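Local coordinates for protein afamin (Homo sapiens, PDB 6FAK) that carries hydrophobic molecules in body fluids, binding vitamin E and keeping lipidated Wnt proteins soluble and active, at residues T334-Y337 with S338-P342; S306-G310 with K311-S315; S504-F508 with T509-D513; E521-R524 with K525-F529; E250-V253 with V254-I257. All coordinates share one frame; numbering follows the deposited sequence.

Contact 1. Residues T334-Y337 with S338-P342; sequences TFEY and SRRHP
Tyr-337, in the last turn of helix 326-339, and His-341, just beyond its end, lay their rings together in an offset stack, centroids 3.9 Å apart and planes 10° from parallel. His-341 CE1 sits over the middle of the tyrosine ring. ND1 of His-341 donates within its ring plane to the backbone O of Tyr-337 at 2.7 Å, which fixes the imidazole's rotation. The tyrosine ring reaches this place because its CG stands opposite the backbone N (chi1 -160°).

The tight part is the inner side. Ser-338 folds its hydroxyl back onto the carbonyl one turn earlier, OG giving a 2.7 Å bond to Thr-334 O, while Ser-338 N reaches the same oxygen from the other face of its plane. Both residues are buried between helices 216-225 and 346-363, and the Thr-334 hydroxyl is taken up by Phe-330 O.

Phe-335, Glu-336 and Arg-340 are buried too; the more open parts are the Tyr-337/His-341 stack and the Arg-339 chain. Arg-339 spreads its guanidinium over the Phe-335 ring, the planes 18° apart and Phe-335 CZ 3.5 Å from Arg-339 NE. Its edge grips one oxygen side-on: NE and NH2 of Arg-339 meet Glu-336 OE1 at 3.0 and 2.8 Å. Arg-340 NH1 bonds to Glu-336 O at 3.1 Å and salt-bridges the same carboxylate, at a doubtfully short distance. Lys-332 pairs with Glu-336 OE2. Glu-336, Arg-339 and Arg-340 thus form a salt-bridge network of residues three and four apart, beside an aromatic stack that closes the helix end in the all-helical albumin fold.

Contact 2. Residues S306-G310 with K311-S315; sequences SLREG and KFTDS
Arg-308 and Asp-314 approach from opposite directions, and NH1 of the arginine gives OD2 of the aspartate a nearly straight 2.8 Å bond (164°). The oxygen lies in the guanidinium plane and is met on its syn side, somewhat out of the carboxylate plane; NH2 adds only weak bonds to both oxygens. The two flat groups stand 20° apart, an edge-on salt bridge.

The next shell sets the aspartate in place. Thr-313 OG1 donates to Asp-314 OD1 at 2.9 Å from above the carboxylate plane, and Gly-310 O accepts from both Asp-314 N and Thr-313 N. A side chain at Gly-310 would run into Asp-314 OD2. The backbone makes a type I beta turn from Glu-309 to Phe-312, Phe-312 N bonding to Glu-309 O at 3.1 Å. Glu-309 bends at chi2 (54°) to bring OE2 3.0 Å from Lys-311 N, its CG resting 3.4 Å from Phe-312 CD2.

Farther out, Phe-312 meets Phe-333 edge-to-face and its O accepts from Tyr-356 OH, while Arg-308 NH2 salt-bridges Glu-377 of helix 376-417. One guanidinium thus serves two carboxylates, so its positive charge probably balances part of the negative charge of both Asp-314 and Glu-377 and ties this surface loop to the long helix.

Contact 3. Residues S504-F508 with T509-D513; sequences SQDLF and TFHAD
Thr-509 turns its hydroxyl back to Gln-505 and closes off the short 3-10 segment 505-507 in the third albumin domain, the loop ahead of helix 521-536.

The firm hydrogen bonds converge on one carbonyl. Gln-505 O accepts from Phe-508 N, the 3-10 bond, and from Thr-509 OG1 at 3.0 Å, the two donors lying on opposite faces of its plane and the hydroxyl 47° out of it. With chi1 at -61°, the Thr-509 hydroxyl is opposite its own carbonyl carbon and faces back along the turn. A valine here would probably leave Gln-505 O with Phe-508 N as its one remaining donor of the two and the end of the turn less firmly held.

Weak polar bonds follow. Thr-509 N lies 3.4 Å from Asp-506 O, and His-511 NE2 meets Asp-506 OD1 at 3.0 Å but bent, at 130°.

Packing contacts hold the loop: Phe-508 lies on Asn-532 and Leu-536 of helix 521-536, and Phe-510, past the turn, on Val-556 of helix 542-560 and both cysteines of the Cys-515 to Cys-560 disulfide. Over one face of the His-511 imidazole, toward its rim, sits CG2 of Thr-509, 4.0 Å above the ring plane.

Contact 4. Residues E521-R524 with K525-F529; sequences ELQR and KTDRF
The first two turns of helix 521-536, in the third albumin domain, bring Arg-524 against Arg-528 on the side turned to helix 423-440. The aliphatic part of Arg-524 runs over one face of the Arg-528 guanidinium, near its rim: CG of Arg-524 is 3.6 Å from CZ of Arg-528, and CD of Arg-524 is 3.5 Å from NH2 of Arg-528. The two guanidinium planes stand 68° apart, so the charged groups do not stack. Glu-424 probably makes the closeness of the two like charges tolerable: its OE1 pairs with Arg-528 NE and its OE2 with Arg-524 NH1; Ser-428 OG takes Arg-524 NH2. Arg-528 runs extended from CG to NE, whereas Arg-524 bends at chi3 (-97°), which turns its guanidinium off the line of its chain. A leucine in place of Arg-528 would probably leave Glu-424 OE1 without its charged mate and uncover the CG and CD of Arg-524.

The neighbouring side of the helix faces helix 376-417. There Asp-527, buried, salt-bridges Lys-407 through OD1 and packs on Tyr-408 and Leu-411. The backbone holds the regular ladder, with Asp-527 N on Gln-523 O at 3.0 Å and Arg-528 N on Arg-524 O at 2.9 Å. One carbonyl is shared: Leu-522 O accepts Thr-526 N at 3.3 Å and, tilted 17° from its plane, Thr-526 OG1 at 3.2 Å.

Contact 5. Residues E250-V253 with V254-I257; sequences EGDV and VQCI
OD1 of Asp-252 accepts twice, from the backbone N of Gln-255 at 3.2 Å and from a water at 2.8 Å. The Gln-255 N-H points at it almost straight (169°) but comes from well above the carboxylate plane, 62° out of it. The same water accepts from Val-254 N at 3.0 Å, so one oxygen satisfies two N-H groups at the start of helix 253-268, one directly and one through the bridge. With its CG opposite the backbone N (chi1 -177°), Asp-252 swings the carboxylate beside its own carbonyl and over the opening turn, where Asp-252 CG also rests on Gln-255 CB at 3.5 Å. A negative group at this end would be expected to suit the partial positive charge of the helix.

Asp-252 is buried against Leu-68, Pro-69 and Asn-70. Its carbonyl O begins the regular ladder by accepting Cys-256 N at 2.9 Å, and Ile-257 N follows on Val-253 O at 3.0 Å. Val-253 and Ile-257, on the same side of the helix, lie against helices 22-33 and 154-171, which belong to the first albumin domain.

Just before the cap, Gly-251 has positive phi and closes helix 231-250 with a Schellman motif, Asp-252 N bonding to Gly-247 O and Gly-251 N to Cys-248 O. The Cys-248 to Cys-256 disulfide then ties the two helices together across the bend. This is a Schellman ending that passes straight into an aspartate N-cap, held by one of the paired disulfides characteristic of albumins, within the region that forms the pocket for hydrophobic ligands.

How the contacts relate
Along the chain come contacts 5, 2, 1, 3 and 4: the first three in the second albumin domain, the last two in the third. Contacts 1 and 2 touch, their centres 12 Å apart, where Arg-340 and His-341 at the end of helix 326-339 pack on the backbone of loop 306-310. Contacts 3 and 4 pair likewise, also 12 Å between centres, Lys-525 and Phe-529 of helix 521-536 lying against loop 507-509. These pairs sit on opposite sides of the chain's centre. Each ties a loop to a helix within one domain, while contact 5, about 31 Å from contact 1 between centres, in the region that binds hydrophobic ligands, joins the second domain to the first.

Contact 1. Residues T334-Y337 with S338-P342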
# COMPACT_ATOMS: atom_id res chain seq x y z
N THR A 334 -10.77 16.76 -14.70
CA THR A 334 -10.65 15.65 -13.79
C THR A 334 -11.72 15.81 -12.65
O THR A 334 -12.45 14.87 -12.34
CB THR A 334 -9.22 15.54 -13.22
OG1 THR A 334 -8.23 15.47 -14.28
CG2 THR A 334 -9.15 14.34 -12.29
N PHE A 335 -11.82 17.03 -12.11
CA PHE A 335 -12.85 17.41 -11.13
C PHE A 335 -14.27 17.09 -11.62
O PHE A 335 -15.03 16.35 -10.96
CB PHE A 335 -12.69 18.88 -10.78
CG PHE A 335 -13.86 19.49 -10.09
CD1 PHE A 335 -14.18 19.13 -8.78
CD2 PHE A 335 -14.64 20.45 -10.74
CE1 PHE A 335 -15.26 19.75 -8.14
CE2 PHE A 335 -15.71 21.05 -10.10
CZ PHE A 335 -16.04 20.70 -8.80
N GLU A 336 -14.61 17.64 -12.76
CA GLU A 336 -15.98 17.50 -13.29
C GLU A 336 -16.30 16.03 -13.65
O GLU A 336 -17.41 15.54 -13.31
CB GLU A 336 -16.19 18.39 -14.51
CG GLU A 336 -16.20 19.90 -14.22
CD GLU A 336 -17.34 20.36 -13.28
OE1 GLU A 336 -18.28 19.61 -13.04
OE2 GLU A 336 -17.29 21.49 -12.76
N TYR A 337 -15.35 15.34 -14.30
CA TYR A 337 -15.57 13.95 -14.72
C TYR A 337 -15.60 13.01 -13.50
O TYR A 337 -16.50 12.13 -13.40
CB TYR A 337 -14.51 13.49 -15.76
CG TYR A 337 -14.96 12.28 -16.54
CD1 TYR A 337 -14.79 11.01 -16.04
CD2 TYR A 337 -15.65 12.43 -17.77
CE1 TYR A 337 -15.27 9.90 -16.72
CE2 TYR A 337 -16.12 11.29 -18.48
CZ TYR A 337 -15.89 10.03 -17.95
OH TYR A 337 -16.35 8.89 -18.58
N SER A 338 -14.67 13.18 -12.57
CA SER A 338 -14.62 12.33 -11.35
C SER A 338 -15.86 12.46 -10.45
O SER A 338 -16.41 11.45 -10.01
CB SER A 338 -13.37 12.58 -10.53
OG SER A 338 -12.21 12.38 -11.33
N ARG A 339 -16.33 13.69 -10.23
CA ARG A 339 -17.47 13.89 -9.36
C ARG A 339 -18.77 13.35 -9.92
O ARG A 339 -19.65 13.01 -9.14
CB ARG A 339 -17.62 15.35 -8.94
CG ARG A 339 -18.18 16.28 -9.97
CD ARG A 339 -18.20 17.63 -9.31
NE ARG A 339 -18.56 18.68 -10.22
CZ ARG A 339 -19.32 19.74 -9.91
NH1 ARG A 339 -19.83 19.88 -8.68
NH2 ARG A 339 -19.54 20.67 -10.80
N ARG A 340 -18.88 13.28 -11.25
CA ARG A 340 -20.01 12.67 -11.92
C ARG A 340 -19.92 11.18 -12.18
O ARG A 340 -20.86 10.62 -12.69
CB ARG A 340 -20.25 13.34 -13.26
CG ARG A 340 -20.76 14.75 -13.14
CD ARG A 340 -20.78 15.36 -14.54
NE ARG A 340 -21.41 16.68 -14.56
CZ ARG A 340 -20.81 17.77 -14.15
NH1 ARG A 340 -19.58 17.70 -13.66
NH2 ARG A 340 -21.44 18.93 -14.21
N HIS A 341 -18.81 10.53 -11.86
CA HIS A 341 -18.63 9.10 -12.10
C HIS A 341 -18.08 8.45 -10.83
O HIS A 341 -16.96 7.93 -10.82
CB HIS A 341 -17.68 8.89 -13.28
CG HIS A 341 -18.22 9.36 -14.59
ND1 HIS A 341 -18.12 10.67 -15.01
CD2 HIS A 341 -18.94 8.71 -15.54
CE1 HIS A 341 -18.71 10.79 -16.18
NE2 HIS A 341 -19.23 9.62 -16.52
N PRO A 342 -18.87 8.45 -9.75
CA PRO A 342 -18.53 7.74 -8.53
C PRO A 342 -18.33 6.23 -8.67
O PRO A 342 -17.71 5.64 -7.80
CB PRO A 342 -19.73 8.01 -7.59
CG PRO A 342 -20.85 8.27 -8.50
CD PRO A 342 -20.24 9.00 -9.67

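Contact 2. Residues S306-G310 with K311-S315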
# COMPACT_ATOMS: atom_id res chain seq x y z
N SER A 306 -25.98 16.02 -13.87
CA SER A 306 -26.07 15.12 -15.03
C SER A 306 -24.79 14.34 -15.25
O SER A 306 -23.75 14.67 -14.68
CB SER A 306 -26.40 15.89 -16.31
OG SER A 306 -25.25 16.54 -16.83
N LEU A 307 -24.85 13.34 -16.11
CA LEU A 307 -23.74 12.41 -16.34
C LEU A 307 -22.54 13.01 -17.08
O LEU A 307 -21.42 12.48 -16.99
CB LEU A 307 -24.23 11.17 -17.11
CG LEU A 307 -23.31 9.94 -17.18
CD1 LEU A 307 -22.89 9.46 -15.79
CD2 LEU A 307 -24.03 8.85 -17.95
N ARG A 308 -22.76 14.11 -17.80
CA ARG A 308 -21.74 14.69 -18.67
C ARG A 308 -21.42 16.15 -18.34
O ARG A 308 -22.07 16.76 -17.51
CB ARG A 308 -22.13 14.52 -20.14
CG ARG A 308 -23.48 15.09 -20.54
CD ARG A 308 -23.96 14.43 -21.83
NE ARG A 308 -22.97 14.53 -22.91
CZ ARG A 308 -22.71 15.63 -23.63
NH1 ARG A 308 -23.35 16.77 -23.38
NH2 ARG A 308 -21.80 15.59 -24.60
N GLU A 309 -20.36 16.65 -18.95
CA GLU A 309 -20.07 18.08 -18.98
C GLU A 309 -19.75 18.41 -20.43
O GLU A 309 -18.63 18.18 -20.91
CB GLU A 309 -18.92 18.45 -18.02
CG GLU A 309 -18.46 19.93 -18.07
CD GLU A 309 -19.56 20.96 -17.87
OE1 GLU A 309 -19.63 21.55 -16.76
OE2 GLU A 309 -20.36 21.19 -18.81
N GLY A 310 -20.77 18.93 -21.12
CA GLY A 310 -20.62 19.34 -22.51
C GLY A 310 -19.63 20.47 -22.70
O GLY A 310 -19.24 20.73 -23.82
N LYS A 311 -19.24 21.16 -21.64
CA LYS A 311 -18.17 22.15 -21.72
C LYS A 311 -16.83 21.56 -22.26
O LYS A 311 -16.01 22.34 -22.81
CB LYS A 311 -17.95 22.81 -20.35
CG LYS A 311 -17.25 24.16 -20.40
CD LYS A 311 -18.03 25.26 -19.67
CE LYS A 311 -19.24 25.72 -20.47
NZ LYS A 311 -20.05 26.74 -19.73
N PHE A 312 -16.62 20.24 -22.11
CA PHE A 312 -15.40 19.55 -22.61
C PHE A 312 -15.50 18.90 -23.96
O PHE A 312 -14.45 18.58 -24.59
CB PHE A 312 -14.89 18.56 -21.54
CG PHE A 312 -14.48 19.27 -20.29
CD1 PHE A 312 -13.36 20.06 -20.28
CD2 PHE A 312 -15.30 19.25 -19.16
CE1 PHE A 312 -12.99 20.76 -19.15
CE2 PHE A 312 -14.94 19.97 -18.04
CZ PHE A 312 -13.80 20.70 -18.03
N THR A 313 -16.73 18.69 -24.44
CA THR A 313 -16.97 18.15 -25.77
C THR A 313 -17.87 18.98 -26.69
O THR A 313 -17.77 18.84 -27.89
CB THR A 313 -17.61 16.77 -25.65
OG1 THR A 313 -18.89 16.90 -25.01
CG2 THR A 313 -16.70 15.84 -24.80
N ASP A 314 -18.78 19.78 -26.12
CA ASP A 314 -19.78 20.54 -26.91
C ASP A 314 -19.45 22.01 -27.10
O ASP A 314 -20.07 22.65 -27.90
CB ASP A 314 -21.16 20.44 -26.26
CG ASP A 314 -21.59 18.99 -26.03
OD1 ASP A 314 -20.96 18.09 -26.64
OD2 ASP A 314 -22.55 18.75 -25.23
N SER A 315 -18.50 22.54 -26.34
CA SER A 315 -18.18 23.95 -26.38
C SER A 315 -17.18 24.15 -27.49
O SER A 315 -16.34 23.27 -27.73
CB SER A 315 -17.57 24.38 -25.07
OG SER A 315 -16.99 25.66 -25.16

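Contact 3. Residues S504-F508 with T509-D513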
# COMPACT_ATOMS: atom_id res chain seq x y z
N SER A 504 16.62 -27.29 -3.36
CA SER A 504 16.66 -28.61 -2.72
C SER A 504 15.33 -29.38 -2.80
O SER A 504 14.24 -28.82 -2.83
CB SER A 504 17.13 -28.57 -1.28
OG SER A 504 16.27 -27.79 -0.53
N GLN A 505 15.46 -30.71 -2.73
CA GLN A 505 14.31 -31.59 -2.76
C GLN A 505 13.40 -31.34 -1.57
O GLN A 505 12.21 -31.49 -1.70
CB GLN A 505 14.78 -33.05 -2.87
CG GLN A 505 13.72 -34.02 -3.35
CD GLN A 505 14.28 -35.19 -4.16
OE1 GLN A 505 14.92 -35.00 -5.21
NE2 GLN A 505 14.04 -36.41 -3.68
N ASP A 506 13.92 -30.86 -0.46
CA ASP A 506 13.09 -30.54 0.69
C ASP A 506 12.07 -29.43 0.49
O ASP A 506 11.09 -29.38 1.23
CB ASP A 506 13.92 -30.19 1.93
CG ASP A 506 13.09 -30.31 3.24
OD1 ASP A 506 12.69 -31.46 3.59
OD2 ASP A 506 12.81 -29.28 3.90
N LEU A 507 12.30 -28.52 -0.48
CA LEU A 507 11.29 -27.48 -0.81
C LEU A 507 10.03 -28.10 -1.37
O LEU A 507 8.96 -27.47 -1.39
CB LEU A 507 11.86 -26.49 -1.85
CG LEU A 507 12.32 -25.10 -1.33
CD1 LEU A 507 13.10 -25.18 -0.04
CD2 LEU A 507 13.13 -24.40 -2.40
N PHE A 508 10.15 -29.32 -1.89
CA PHE A 508 9.02 -29.96 -2.54
C PHE A 508 8.54 -31.20 -1.78
O PHE A 508 7.81 -32.04 -2.33
CB PHE A 508 9.40 -30.30 -3.94
CG PHE A 508 9.99 -29.13 -4.71
CD1 PHE A 508 9.16 -28.22 -5.32
CD2 PHE A 508 11.35 -28.95 -4.81
CE1 PHE A 508 9.69 -27.16 -6.03
CE2 PHE A 508 11.87 -27.91 -5.52
CZ PHE A 508 11.02 -27.00 -6.12
N THR A 509 8.93 -31.29 -0.52
CA THR A 509 8.60 -32.43 0.32
C THR A 509 7.56 -31.98 1.31
O THR A 509 7.73 -30.98 1.98
CB THR A 509 9.83 -32.94 1.08
OG1 THR A 509 10.82 -33.35 0.12
CG2 THR A 509 9.48 -34.10 1.97
N PHE A 510 6.49 -32.75 1.40
CA PHE A 510 5.47 -32.53 2.38
C PHE A 510 5.87 -33.29 3.63
O PHE A 510 6.23 -34.48 3.57
CB PHE A 510 4.14 -33.02 1.82
CG PHE A 510 3.00 -32.83 2.75
CD1 PHE A 510 2.53 -33.89 3.51
CD2 PHE A 510 2.39 -31.58 2.87
CE1 PHE A 510 1.47 -33.72 4.38
CE2 PHE A 510 1.32 -31.40 3.74
CZ PHE A 510 0.86 -32.47 4.50
N HIS A 511 5.80 -32.61 4.77
CA HIS A 511 6.11 -33.19 6.08
C HIS A 511 4.83 -33.40 6.87
O HIS A 511 3.86 -32.64 6.71
CB HIS A 511 7.05 -32.27 6.87
CG HIS A 511 8.34 -32.00 6.18
ND1 HIS A 511 8.56 -30.85 5.45
CD2 HIS A 511 9.48 -32.73 6.09
CE1 HIS A 511 9.79 -30.88 4.95
NE2 HIS A 511 10.36 -32.01 5.32
N ALA A 512 4.87 -34.39 7.76
CA ALA A 512 3.69 -34.90 8.49
C ALA A 512 3.01 -33.85 9.38
O ALA A 512 1.78 -33.83 9.47
CB ALA A 512 4.08 -36.12 9.32
N ASP A 513 3.81 -32.98 10.00
CA ASP A 513 3.29 -31.86 10.82
C ASP A 513 2.31 -30.92 10.09
O ASP A 513 1.44 -30.32 10.73
CB ASP A 513 4.43 -31.05 11.45
CG ASP A 513 5.43 -30.52 10.43
OD1 ASP A 513 5.20 -29.42 9.87
OD2 ASP A 513 6.45 -31.20 10.19

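Contact 4. Residues E521-R524 with K525-F529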
# COMPACT_ATOMS: atom_id res chain seq x y z
N GLU A 521 -0.52 -19.91 7.77
CA GLU A 521 0.81 -20.54 7.67
C GLU A 521 0.81 -21.81 6.77
O GLU A 521 1.75 -22.03 6.01
CB GLU A 521 1.41 -20.80 9.08
CG GLU A 521 0.94 -22.06 9.81
CD GLU A 521 -0.46 -21.97 10.40
OE1 GLU A 521 -1.39 -21.44 9.74
OE2 GLU A 521 -0.64 -22.45 11.54
N LEU A 522 -0.25 -22.62 6.85
CA LEU A 522 -0.41 -23.76 5.94
C LEU A 522 -0.79 -23.32 4.53
O LEU A 522 -0.41 -23.95 3.54
CB LEU A 522 -1.45 -24.74 6.47
CG LEU A 522 -1.42 -26.20 5.95
CD1 LEU A 522 -2.15 -27.06 6.98
CD2 LEU A 522 -2.03 -26.39 4.57
N GLN A 523 -1.59 -22.25 4.44
CA GLN A 523 -1.87 -21.65 3.16
C GLN A 523 -0.55 -21.14 2.53
O GLN A 523 -0.31 -21.36 1.35
CB GLN A 523 -2.88 -20.50 3.29
CG GLN A 523 -3.35 -19.92 1.96
CD GLN A 523 -3.99 -20.99 1.07
OE1 GLN A 523 -5.06 -21.50 1.40
NE2 GLN A 523 -3.31 -21.36 -0.04
N ARG A 524 0.28 -20.46 3.33
CA ARG A 524 1.51 -19.85 2.85
C ARG A 524 2.52 -20.91 2.36
O ARG A 524 3.17 -20.71 1.34
CB ARG A 524 2.14 -18.90 3.89
CG ARG A 524 3.20 -17.97 3.29
CD ARG A 524 3.47 -16.69 4.09
NE ARG A 524 2.72 -15.55 3.55
CZ ARG A 524 3.18 -14.58 2.75
NH1 ARG A 524 4.47 -14.56 2.33
NH2 ARG A 524 2.36 -13.62 2.34
N LYS A 525 2.59 -22.04 3.04
CA LYS A 525 3.41 -23.19 2.63
C LYS A 525 3.03 -23.78 1.29
O LYS A 525 3.90 -24.11 0.47
CB LYS A 525 3.36 -24.28 3.70
CG LYS A 525 3.51 -25.75 3.24
CD LYS A 525 4.94 -26.12 2.80
CE LYS A 525 4.99 -27.25 1.75
NZ LYS A 525 6.38 -27.65 1.37
N THR A 526 1.74 -23.99 1.10
CA THR A 526 1.22 -24.41 -0.21
C THR A 526 1.57 -23.40 -1.33
O THR A 526 1.98 -23.79 -2.43
CB THR A 526 -0.29 -24.58 -0.11
OG1 THR A 526 -0.55 -25.62 0.83
CG2 THR A 526 -0.94 -24.93 -1.49
N ASP A 527 1.42 -22.11 -1.00
CA ASP A 527 1.67 -21.03 -1.93
C ASP A 527 3.16 -20.99 -2.33
O ASP A 527 3.48 -20.82 -3.51
CB ASP A 527 1.20 -19.69 -1.36
CG ASP A 527 -0.31 -19.58 -1.28
OD1 ASP A 527 -1.08 -20.47 -1.71
OD2 ASP A 527 -0.79 -18.55 -0.77
N ARG A 528 4.03 -21.19 -1.36
CA ARG A 528 5.46 -21.23 -1.63
C ARG A 528 5.87 -22.39 -2.47
O ARG A 528 6.71 -22.24 -3.35
CB ARG A 528 6.32 -21.27 -0.38
CG ARG A 528 6.23 -20.07 0.51
CD ARG A 528 7.16 -20.36 1.69
NE ARG A 528 7.05 -19.36 2.72
CZ ARG A 528 6.45 -19.47 3.90
NH1 ARG A 528 5.88 -20.62 4.28
NH2 ARG A 528 6.44 -18.43 4.74
N PHE A 529 5.26 -23.53 -2.20
CA PHE A 529 5.48 -24.73 -3.04
C PHE A 529 5.19 -24.47 -4.52
O PHE A 529 6.02 -24.79 -5.41
CB PHE A 529 4.66 -25.94 -2.48
CG PHE A 529 4.71 -27.15 -3.35
CD1 PHE A 529 3.79 -27.33 -4.38
CD2 PHE A 529 5.66 -28.12 -3.12
CE1 PHE A 529 3.84 -28.43 -5.22
CE2 PHE A 529 5.74 -29.24 -3.97
CZ PHE A 529 4.81 -29.39 -5.03

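Contact 5. Residues E250-V253 with V254-I257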
# COMPACT_ATOMS: atom_id res chain seq x y z
N GLU A 250 8.31 11.26 2.77
CA GLU A 250 9.65 11.41 3.26
C GLU A 250 9.94 10.59 4.50
O GLU A 250 11.05 10.07 4.67
CB GLU A 250 9.99 12.89 3.50
CG GLU A 250 11.36 13.05 4.13
CD GLU A 250 11.78 14.46 4.42
OE1 GLU A 250 11.13 15.43 3.95
OE2 GLU A 250 12.83 14.52 5.14
N GLY A 251 8.96 10.48 5.38
CA GLY A 251 9.13 9.88 6.66
C GLY A 251 9.26 10.87 7.81
O GLY A 251 9.59 10.47 8.89
N ASP A 252 8.98 12.15 7.57
CA ASP A 252 9.09 13.17 8.57
C ASP A 252 7.81 13.07 9.45
O ASP A 252 6.76 13.66 9.13
CB ASP A 252 9.24 14.53 7.89
CG ASP A 252 9.44 15.67 8.90
OD1 ASP A 252 9.06 15.56 10.09
OD2 ASP A 252 9.98 16.67 8.44
N VAL A 253 7.91 12.35 10.56
CA VAL A 253 6.72 12.00 11.37
C VAL A 253 5.99 13.22 11.95
O VAL A 253 4.77 13.30 11.88
CB VAL A 253 7.03 10.96 12.46
CG1 VAL A 253 7.51 9.67 11.84
CG2 VAL A 253 8.06 11.49 13.47
N VAL A 254 6.75 14.18 12.48
CA VAL A 254 6.19 15.44 13.00
C VAL A 254 5.46 16.27 11.92
O VAL A 254 4.31 16.67 12.11
CB VAL A 254 7.28 16.30 13.71
CG1 VAL A 254 6.72 17.64 14.16
CG2 VAL A 254 7.83 15.54 14.91
N GLN A 255 6.13 16.51 10.80
CA GLN A 255 5.51 17.25 9.71
C GLN A 255 4.27 16.53 9.16
O GLN A 255 3.29 17.16 8.75
CB GLN A 255 6.51 17.47 8.57
CG GLN A 255 6.09 18.55 7.59
CD GLN A 255 5.95 19.92 8.28
OE1 GLN A 255 6.65 20.22 9.24
NE2 GLN A 255 4.99 20.68 7.84
N CYS A 256 4.35 15.21 9.09
CA CYS A 256 3.23 14.39 8.66
C CYS A 256 2.00 14.62 9.53
O CYS A 256 0.90 14.86 9.00
CB CYS A 256 3.64 12.91 8.62
SG CYS A 256 2.43 11.72 7.98
N ILE A 257 2.19 14.53 10.85
CA ILE A 257 1.10 14.75 11.81
C ILE A 257 0.52 16.16 11.66
O ILE A 257 -0.68 16.29 11.52
CB ILE A 257 1.52 14.42 13.29
CG1 ILE A 257 1.69 12.93 13.48
CG2 ILE A 257 0.49 14.91 14.29
CD1 ILE A 257 2.58 12.52 14.64
O HOH W 1 9.75 14.26 12.43